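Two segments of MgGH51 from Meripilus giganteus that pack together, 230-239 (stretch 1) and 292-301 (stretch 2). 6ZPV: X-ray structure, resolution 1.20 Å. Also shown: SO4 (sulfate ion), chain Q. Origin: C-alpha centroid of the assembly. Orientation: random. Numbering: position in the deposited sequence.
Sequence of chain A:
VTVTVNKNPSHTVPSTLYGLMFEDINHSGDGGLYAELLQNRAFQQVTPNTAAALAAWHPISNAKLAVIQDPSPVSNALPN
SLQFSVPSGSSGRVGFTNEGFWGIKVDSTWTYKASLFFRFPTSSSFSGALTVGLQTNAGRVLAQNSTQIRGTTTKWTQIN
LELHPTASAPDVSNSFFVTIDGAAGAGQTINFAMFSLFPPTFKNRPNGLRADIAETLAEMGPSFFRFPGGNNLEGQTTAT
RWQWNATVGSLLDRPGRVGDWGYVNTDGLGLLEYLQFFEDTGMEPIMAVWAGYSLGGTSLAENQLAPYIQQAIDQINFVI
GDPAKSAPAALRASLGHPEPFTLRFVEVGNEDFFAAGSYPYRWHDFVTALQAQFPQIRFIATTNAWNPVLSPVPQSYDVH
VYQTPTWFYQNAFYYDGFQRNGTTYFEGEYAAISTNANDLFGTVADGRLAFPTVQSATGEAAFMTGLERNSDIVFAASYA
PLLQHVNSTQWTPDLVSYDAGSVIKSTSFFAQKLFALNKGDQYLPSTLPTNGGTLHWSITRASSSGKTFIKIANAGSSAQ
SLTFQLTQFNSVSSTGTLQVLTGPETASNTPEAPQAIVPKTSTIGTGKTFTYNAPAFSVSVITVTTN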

# COMPACT_ATOMS: atom_id res chain seq x y z
N GLY A 230 -9.87 0.49 -4.47
CA GLY A 230 -9.06 1.13 -5.48
C GLY A 230 -9.33 0.51 -6.86
O GLY A 230 -9.84 -0.60 -6.99
N ASN A 231 -8.84 1.23 -7.90
CA ASN A 231 -9.03 0.76 -9.26
C ASN A 231 -8.43 -0.62 -9.47
O ASN A 231 -8.97 -1.40 -10.28
CB ASN A 231 -8.40 1.71 -10.25
CG ASN A 231 -9.21 2.94 -10.54
OD1 ASN A 231 -10.23 3.19 -9.87
ND2 ASN A 231 -8.86 3.69 -11.57
N ASN A 232 -7.33 -0.95 -8.80
CA ASN A 232 -6.67 -2.26 -9.05
C ASN A 232 -7.53 -3.45 -8.65
O ASN A 232 -7.22 -4.57 -9.04
CB ASN A 232 -5.32 -2.34 -8.35
CG ASN A 232 -4.31 -3.21 -9.06
OD1 ASN A 232 -4.09 -3.02 -10.28
ND2 ASN A 232 -3.75 -4.18 -8.35
N LEU A 233 -8.60 -3.25 -7.87
CA LEU A 233 -9.58 -4.31 -7.61
C LEU A 233 -10.35 -4.70 -8.85
O LEU A 233 -10.78 -5.86 -9.02
CB LEU A 233 -10.59 -3.77 -6.57
CG LEU A 233 -11.81 -4.64 -6.23
CD1 LEU A 233 -11.42 -5.85 -5.37
CD2 LEU A 233 -12.85 -3.80 -5.51
N GLU A 234 -10.69 -3.69 -9.68
CA GLU A 234 -11.79 -3.78 -10.62
C GLU A 234 -11.48 -4.57 -11.88
O GLU A 234 -12.41 -5.19 -12.46
CB GLU A 234 -12.31 -2.39 -10.96
CG GLU A 234 -13.04 -1.74 -9.78
CD GLU A 234 -13.39 -0.30 -10.05
OE1 GLU A 234 -14.57 -0.08 -10.56
OE2 GLU A 234 -12.57 0.60 -9.78
N GLY A 235 -10.23 -4.51 -12.35
CA GLY A 235 -9.94 -5.02 -13.70
C GLY A 235 -10.39 -4.09 -14.78
O GLY A 235 -11.19 -3.18 -14.54
N GLN A 236 -9.92 -4.36 -15.99
CA GLN A 236 -10.40 -3.67 -17.20
C GLN A 236 -11.67 -4.36 -17.75
O GLN A 236 -12.45 -3.71 -18.45
CB GLN A 236 -9.27 -3.64 -18.22
CG GLN A 236 -9.60 -2.88 -19.46
CD GLN A 236 -9.88 -1.40 -19.23
OE1 GLN A 236 -9.32 -0.74 -18.31
NE2 GLN A 236 -10.80 -0.87 -20.03
N THR A 237 -11.78 -5.64 -17.48
CA THR A 237 -12.87 -6.53 -17.93
C THR A 237 -13.17 -7.47 -16.78
O THR A 237 -12.39 -7.60 -15.84
CB THR A 237 -12.41 -7.35 -19.15
OG1 THR A 237 -11.29 -8.13 -18.73
CG2 THR A 237 -12.12 -6.46 -20.36
N THR A 238 -14.29 -8.19 -16.88
CA THR A 238 -14.62 -9.20 -15.85
C THR A 238 -13.43 -10.14 -15.69
O THR A 238 -13.04 -10.50 -14.55
CB THR A 238 -15.90 -9.93 -16.23
OG1 THR A 238 -16.96 -8.97 -16.32
CG2 THR A 238 -16.24 -11.00 -15.24
N ALA A 239 -12.83 -10.59 -16.80
CA ALA A 239 -11.77 -11.59 -16.74
C ALA A 239 -10.47 -11.12 -16.09
O ALA A 239 -9.70 -11.98 -15.63
CB ALA A 239 -11.44 -12.10 -18.13
N GLY A 292 -19.15 -6.75 -9.56
CA GLY A 292 -19.85 -6.88 -10.86
C GLY A 292 -19.61 -5.78 -11.85
O GLY A 292 -20.33 -5.70 -12.85
N TYR A 293 -18.62 -4.92 -11.64
CA TYR A 293 -18.23 -3.83 -12.55
C TYR A 293 -16.74 -3.83 -12.78
O TYR A 293 -15.96 -4.04 -11.82
CB TYR A 293 -18.72 -2.47 -12.01
CG TYR A 293 -18.38 -1.32 -12.91
CD1 TYR A 293 -19.07 -1.12 -14.09
CD2 TYR A 293 -17.40 -0.41 -12.59
CE1 TYR A 293 -18.74 -0.07 -14.93
CE2 TYR A 293 -17.09 0.66 -13.41
CZ TYR A 293 -17.74 0.83 -14.61
OH TYR A 293 -17.50 1.87 -15.44
N SER A 294 -16.33 -3.55 -14.00
CA SER A 294 -14.92 -3.34 -14.34
C SER A 294 -14.75 -2.07 -15.15
O SER A 294 -15.73 -1.49 -15.62
CB SER A 294 -14.35 -4.59 -15.04
OG SER A 294 -15.06 -4.90 -16.21
N LEU A 295 -13.48 -1.63 -15.27
CA LEU A 295 -13.23 -0.23 -15.63
C LEU A 295 -13.47 0.06 -17.12
O LEU A 295 -13.61 1.25 -17.44
CB LEU A 295 -11.81 0.16 -15.21
CG LEU A 295 -11.64 0.25 -13.70
CD1 LEU A 295 -10.17 0.18 -13.32
CD2 LEU A 295 -12.25 1.55 -13.17
N GLY A 296 -13.62 -0.96 -17.96
CA GLY A 296 -14.07 -0.73 -19.34
C GLY A 296 -15.55 -0.45 -19.45
O GLY A 296 -16.03 -0.22 -20.57
N GLY A 297 -16.26 -0.34 -18.32
CA GLY A 297 -17.66 0.10 -18.35
C GLY A 297 -18.69 -0.98 -18.31
O GLY A 297 -19.90 -0.65 -18.26
N THR A 298 -18.29 -2.26 -18.28
CA THR A 298 -19.27 -3.36 -18.27
C THR A 298 -19.72 -3.70 -16.86
O THR A 298 -18.90 -4.05 -15.99
CB THR A 298 -18.70 -4.59 -18.92
OG1 THR A 298 -18.39 -4.27 -20.27
CG2 THR A 298 -19.62 -5.77 -18.93
N SER A 299 -21.03 -3.65 -16.66
CA SER A 299 -21.70 -4.20 -15.49
C SER A 299 -22.22 -5.59 -15.84
O SER A 299 -22.94 -5.69 -16.85
CB SER A 299 -22.85 -3.36 -15.02
OG SER A 299 -22.43 -2.05 -14.58
N LEU A 300 -21.99 -6.56 -15.02
CA LEU A 300 -22.69 -7.84 -15.19
C LEU A 300 -24.19 -7.64 -15.02
O LEU A 300 -24.62 -6.86 -14.14
CB LEU A 300 -22.18 -8.83 -14.18
CG LEU A 300 -20.72 -9.24 -14.34
CD1 LEU A 300 -20.41 -10.25 -13.26
CD2 LEU A 300 -20.46 -9.79 -15.75
N ALA A 301 -24.96 -8.35 -15.81
CA ALA A 301 -26.40 -8.36 -15.66
C ALA A 301 -26.77 -8.94 -14.29
O ALA A 301 -26.06 -9.81 -13.74
CB ALA A 301 -27.02 -9.22 -16.78
S SO4 Q . -16.97 -8.53 -19.87
O1 SO4 Q . -16.26 -9.59 -20.59
O2 SO4 Q . -17.90 -9.23 -18.84
O3 SO4 Q . -17.81 -7.78 -20.80
O4 SO4 Q . -15.93 -7.73 -19.31
O HOH W 1 -15.63 -3.32 -18.38
O HOH W 2 -11.61 1.89 -19.80
O HOH W 3 -17.20 -6.35 -15.41

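Two largely loop-like segments meet here, and the rule of the contact is that the direct hydrogen bonds are all backbone to backbone, with side chains packing around them and joining through water. Neither stretch offers a strand edge. Instead, stretch 2 makes a type I beta turn from Ser-294 to Gly-297, closed by Gly-297 N to Ser-294 O at 3.0 Å, and the turn presents successive amides to successive carbonyls of stretch 1.

Gly-230 lies out of reach, and contact begins at Asn-231. Asn-231 O accepts from Glu-234 N within its own stretch (2.9 Å), while Leu-295 CD1 packs 3.9 Å from Asn-231 CB. Asn-232 and Leu-233 are buried but do not touch stretch 2.

The CA-to-CB bond of Glu-234 points toward stretch 2. Glu-234 OE2 lies 3.5 Å from Leu-295 CD2, and Glu-234 OE1 meets the edge of the Tyr-293 ring, 3.5 Å from Tyr-293 CD2. An aromatic edge carries slight positive charge, so it is a tolerable neighbour for a carboxylate; OE2 finds its hydrogen bond elsewhere in the structure. At the backbone, Glu-234 O sits 3.3 Å from Ser-294 CB.

The central bonds follow. Leu-295 N donates to Gly-235 O at 2.9 Å and 168°, nearly straight; one residue on, Gly-296 N donates to Gln-236 O at 3.0 Å and a more bent 137°. Both glycines suit their places. Gly-235 has a positive phi, and a CB there would clash with Thr-237 O; a CB on Gly-296 would come within 2.8 Å of Gln-236 O, the very atom its amide must reach.

The Gln-236 side chain starts away from stretch 2, but its end comes nearer, and water 2 completes the link, accepting from Gln-236 NE2 (2.9 Å) and donating to Leu-295 O (3.2 Å). Water 1 accepts from Thr-298 N (2.9 Å), hydrogen-bonds Ser-294 OG (2.7 Å) and lies 3.2 Å from Gln-236 O, one of several acceptors competing for its protons.

Thr-237 turns its side chain away, leaving Thr-237 CA 3.2 Å from Ser-294 OG. Ser-294 OG fits close to the backbone and also hydrogen-bonds water 3 at 2.7 Å. Water 3 donates to Thr-238 OG1 (2.8 Å) and Thr-298 O (2.9 Å), bridging the stretches where no direct bond does. Thr-238 OG1 also lies 3.6 Å from Leu-300 CD2 and donates to sulfate O2 at 2.7 Å, while Thr-238 N donates to sulfate O4 at 3.0 Å. The sulfate probably came from the crystallisation liquor.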